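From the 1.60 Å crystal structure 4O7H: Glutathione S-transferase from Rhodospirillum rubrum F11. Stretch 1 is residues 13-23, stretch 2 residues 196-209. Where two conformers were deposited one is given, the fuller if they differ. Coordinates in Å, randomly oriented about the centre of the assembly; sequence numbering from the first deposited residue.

Stretch 1 13-23: ARKVRVALAEK
Stretch 2, residues 196-209: SRPSFRPLLTETIS

Residues 13-22 continue a helix that begins earlier in the chain, and phi/psi near -60/-45 persists until K23 (-89/4). Against it lies a 3-10 segment, 198-200, followed by a short helix through 205; E206 (-80/155) leaves helical geometry and the chain runs on extended. The two helix axes approach to 10.4 Å at 136° between their N-to-C directions, so the register runs in opposite senses: R14 CA lies 7.2 Å from L203 CA, whereas A21 CA and S199 CA close to 4.9 Å. Together they bury 594 Å².

The R14 CA-to-CB bond (m, t, t) points toward stretch 2. R14 CB packs 4.0 Å from L203 CD2, and R14 NH2 lies 3.6 Å from I208 CD1, which sits at the guanidinium edge; the polar needs of this group are met elsewhere in the structure.

One turn on, R17 (m, t, p) forms a two-pronged salt bridge with E206 (m, t): NH1 donates to OE1 at 2.8 Å and NH2 to OE2 at 3.0 Å, both nearly linear. P202 CB covers one guanidinium face, 3.6 Å from R17 NH2. A water oxygen donates to S199 O (2.6 Å) and weakly to R17 O (2.9 Å), linking the backbones.

V18 (t) supplies the apolar centre, its CG2 lying 3.8 Å from L203 CD2 (m, p) and 3.9 Å from F200 CD1. The small side chain of A21 sits at the closest CA pair, with A21 CB 3.5 Å from S199 CB.

E22 (m, m) ends the contact. R197 (m, t, p) makes a second salt bridge through its guanidinium edge, NH2 to E22 OE1 and NE to E22 OE2, both 2.9 Å. S199 OG (chi1 p) donates to E22 OE2 at 2.7 Å, and a second water's oxygen donates to that OE2 at 2.9 Å and accepts from S199 N at 3.2 Å.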

# COMPACT_ATOMS: atom_id res chain seq x y z
N ALA A 13 5.01 10.15 5.27
CA ALA A 13 5.32 11.57 5.20
C ALA A 13 6.81 11.81 5.25
O ALA A 13 7.32 12.65 4.48
CB ALA A 13 4.58 12.35 6.28
N ARG A 14 7.52 11.05 6.08
CA ARG A 14 8.97 11.14 6.07
C ARG A 14 9.50 10.84 4.70
O ARG A 14 10.38 11.56 4.18
CB ARG A 14 9.59 10.22 7.12
CG ARG A 14 9.40 10.65 8.58
CD ARG A 14 10.21 9.77 9.56
NE ARG A 14 10.10 10.39 10.88
CZ ARG A 14 11.09 10.52 11.76
NH1 ARG A 14 12.26 9.95 11.57
NH2 ARG A 14 10.87 11.24 12.86
N LYS A 15 9.01 9.77 4.09
CA LYS A 15 9.45 9.41 2.75
C LYS A 15 9.27 10.52 1.73
O LYS A 15 10.15 10.80 0.93
CB LYS A 15 8.79 8.11 2.26
CG LYS A 15 8.87 8.00 0.73
CD LYS A 15 8.64 6.63 0.25
CE LYS A 15 7.28 6.15 0.53
NZ LYS A 15 7.19 4.81 -0.08
N VAL A 16 8.11 11.18 1.74
CA VAL A 16 7.87 12.25 0.80
C VAL A 16 8.82 13.45 1.05
O VAL A 16 9.35 14.02 0.12
CB VAL A 16 6.39 12.66 0.80
CG1 VAL A 16 6.16 13.86 -0.10
CG2 VAL A 16 5.49 11.52 0.25
N ARG A 17 9.08 13.77 2.31
CA ARG A 17 10.00 14.81 2.62
C ARG A 17 11.40 14.50 2.04
O ARG A 17 12.05 15.37 1.46
CB ARG A 17 10.17 15.03 4.13
CG ARG A 17 8.93 15.55 4.82
CD ARG A 17 9.25 15.91 6.25
NE ARG A 17 9.97 17.19 6.30
CZ ARG A 17 10.35 17.75 7.45
NH1 ARG A 17 10.15 17.12 8.60
NH2 ARG A 17 10.90 18.97 7.46
N VAL A 18 11.87 13.29 2.25
CA VAL A 18 13.16 12.86 1.69
C VAL A 18 13.14 12.93 0.17
O VAL A 18 14.10 13.44 -0.47
CB VAL A 18 13.60 11.50 2.22
CG1 VAL A 18 14.88 11.02 1.51
CG2 VAL A 18 13.74 11.52 3.75
N ALA A 19 12.05 12.47 -0.44
CA ALA A 19 11.92 12.49 -1.91
C ALA A 19 11.95 13.92 -2.48
O ALA A 19 12.62 14.19 -3.47
CB ALA A 19 10.64 11.77 -2.32
N LEU A 20 11.21 14.84 -1.86
CA LEU A 20 11.17 16.20 -2.31
C LEU A 20 12.60 16.79 -2.31
O LEU A 20 13.02 17.46 -3.26
CB LEU A 20 10.26 16.99 -1.37
CG LEU A 20 8.75 16.77 -1.61
CD1 LEU A 20 7.99 17.33 -0.42
CD2 LEU A 20 8.28 17.40 -2.92
N ALA A 21 13.33 16.53 -1.23
CA ALA A 21 14.72 17.02 -1.09
C ALA A 21 15.66 16.37 -2.14
O ALA A 21 16.51 17.04 -2.72
CB ALA A 21 15.23 16.83 0.31
N GLU A 22 15.52 15.07 -2.35
CA GLU A 22 16.32 14.37 -3.36
C GLU A 22 16.07 14.96 -4.73
O GLU A 22 17.01 15.08 -5.54
CB GLU A 22 15.98 12.89 -3.37
CG GLU A 22 16.59 12.11 -2.20
CD GLU A 22 18.09 11.99 -2.23
OE1 GLU A 22 18.64 11.86 -3.35
OE2 GLU A 22 18.72 12.03 -1.14
N LYS A 23 14.83 15.42 -4.98
CA LYS A 23 14.47 16.02 -6.29
C LYS A 23 14.75 17.52 -6.33
O LYS A 23 14.44 18.19 -7.31
CB LYS A 23 13.03 15.70 -6.63
CG LYS A 23 12.90 14.23 -7.00
CD LYS A 23 11.54 13.85 -7.49
CE LYS A 23 11.56 12.45 -8.06
NZ LYS A 23 12.03 12.37 -9.46
N SER A 196 23.13 10.15 6.20
CA SER A 196 24.14 11.18 5.98
C SER A 196 23.87 12.06 4.76
O SER A 196 24.64 12.98 4.48
CB SER A 196 25.51 10.50 5.81
OG SER A 196 25.99 9.95 7.03
N ARG A 197 22.82 11.77 4.00
CA ARG A 197 22.46 12.59 2.85
C ARG A 197 21.72 13.84 3.31
O ARG A 197 20.98 13.80 4.28
CB ARG A 197 21.61 11.78 1.86
CG ARG A 197 22.27 10.53 1.36
CD ARG A 197 21.39 9.70 0.44
NE ARG A 197 21.07 10.32 -0.83
CZ ARG A 197 21.77 10.22 -1.94
NH1 ARG A 197 22.89 9.49 -1.96
NH2 ARG A 197 21.34 10.81 -3.07
N PRO A 198 21.89 14.96 2.62
CA PRO A 198 21.24 16.19 3.04
C PRO A 198 19.73 16.06 3.10
O PRO A 198 19.09 16.69 3.93
CB PRO A 198 21.72 17.23 2.01
CG PRO A 198 22.94 16.66 1.42
CD PRO A 198 22.96 15.16 1.59
N SER A 199 19.16 15.18 2.25
CA SER A 199 17.69 15.00 2.21
C SER A 199 17.19 14.44 3.52
O SER A 199 16.03 14.60 3.87
CB SER A 199 17.30 14.06 1.10
OG SER A 199 17.97 12.83 1.28
N PHE A 200 18.06 13.76 4.25
CA PHE A 200 17.64 13.15 5.52
C PHE A 200 17.72 14.08 6.73
O PHE A 200 17.23 13.75 7.82
CB PHE A 200 18.48 11.90 5.82
CG PHE A 200 17.68 10.71 6.31
CD1 PHE A 200 16.90 9.97 5.42
CD2 PHE A 200 17.72 10.32 7.65
CE1 PHE A 200 16.17 8.89 5.87
CE2 PHE A 200 16.98 9.23 8.11
CZ PHE A 200 16.23 8.50 7.21
N ARG A 201 18.41 15.20 6.58
CA ARG A 201 18.78 16.03 7.73
C ARG A 201 17.58 16.45 8.60
O ARG A 201 17.66 16.34 9.82
CB ARG A 201 19.60 17.25 7.30
CG ARG A 201 20.14 17.99 8.52
CD ARG A 201 20.89 19.27 8.16
NE ARG A 201 22.33 19.02 8.12
CZ ARG A 201 23.04 18.71 7.03
NH1 ARG A 201 22.46 18.61 5.82
NH2 ARG A 201 24.35 18.49 7.14
N PRO A 202 16.45 16.92 8.04
CA PRO A 202 15.35 17.30 8.92
C PRO A 202 14.80 16.15 9.78
O PRO A 202 14.36 16.32 10.89
CB PRO A 202 14.23 17.77 7.93
CG PRO A 202 14.93 18.10 6.71
CD PRO A 202 16.14 17.20 6.62
N LEU A 203 14.84 14.93 9.24
CA LEU A 203 14.39 13.79 10.03
C LEU A 203 15.28 13.56 11.24
O LEU A 203 14.82 13.05 12.27
CB LEU A 203 14.42 12.49 9.20
CG LEU A 203 13.30 12.28 8.21
CD1 LEU A 203 13.20 13.40 7.21
CD2 LEU A 203 13.51 10.93 7.51
N LEU A 204 16.53 13.95 11.12
CA LEU A 204 17.48 13.78 12.23
C LEU A 204 17.40 14.87 13.23
O LEU A 204 17.62 14.61 14.43
CB LEU A 204 18.92 13.64 11.74
CG LEU A 204 19.13 12.48 10.78
CD1 LEU A 204 20.62 12.40 10.48
CD2 LEU A 204 18.61 11.17 11.34
N THR A 205 17.11 16.08 12.80
CA THR A 205 17.16 17.24 13.73
C THR A 205 15.85 17.58 14.41
O THR A 205 15.83 18.16 15.50
CB THR A 205 17.72 18.47 13.02
OG1 THR A 205 16.88 18.85 11.94
CG2 THR A 205 19.09 18.18 12.44
N GLU A 206 14.74 17.26 13.78
CA GLU A 206 13.44 17.58 14.36
C GLU A 206 13.07 16.55 15.43
O GLU A 206 13.55 15.41 15.45
CB GLU A 206 12.38 17.69 13.21
CG GLU A 206 12.68 18.82 12.24
CD GLU A 206 11.68 18.91 11.07
OE1 GLU A 206 10.63 18.21 11.15
OE2 GLU A 206 11.97 19.69 10.15
N THR A 207 12.23 16.96 16.37
CA THR A 207 11.78 16.09 17.44
C THR A 207 10.26 16.04 17.47
O THR A 207 9.58 16.89 16.92
CB THR A 207 12.26 16.58 18.80
OG1 THR A 207 11.83 17.94 18.98
CG2 THR A 207 13.80 16.51 18.92
N ILE A 208 9.76 15.01 18.12
CA ILE A 208 8.36 14.84 18.32
C ILE A 208 8.17 14.85 19.85
O ILE A 208 8.50 13.88 20.53
CB ILE A 208 7.90 13.52 17.69
CG1 ILE A 208 8.17 13.56 16.18
CG2 ILE A 208 6.43 13.31 17.96
CD1 ILE A 208 8.97 12.39 15.69
N SER A 209 7.62 15.95 20.35
CA SER A 209 7.37 16.08 21.78
C SER A 209 6.36 15.03 22.24
O SER A 209 5.38 14.75 21.54
CB SER A 209 6.84 17.49 22.05
OG SER A 209 6.49 17.62 23.42
O HOH W 1 13.90 16.07 3.52
O HOH W 2 20.35 14.34 -0.58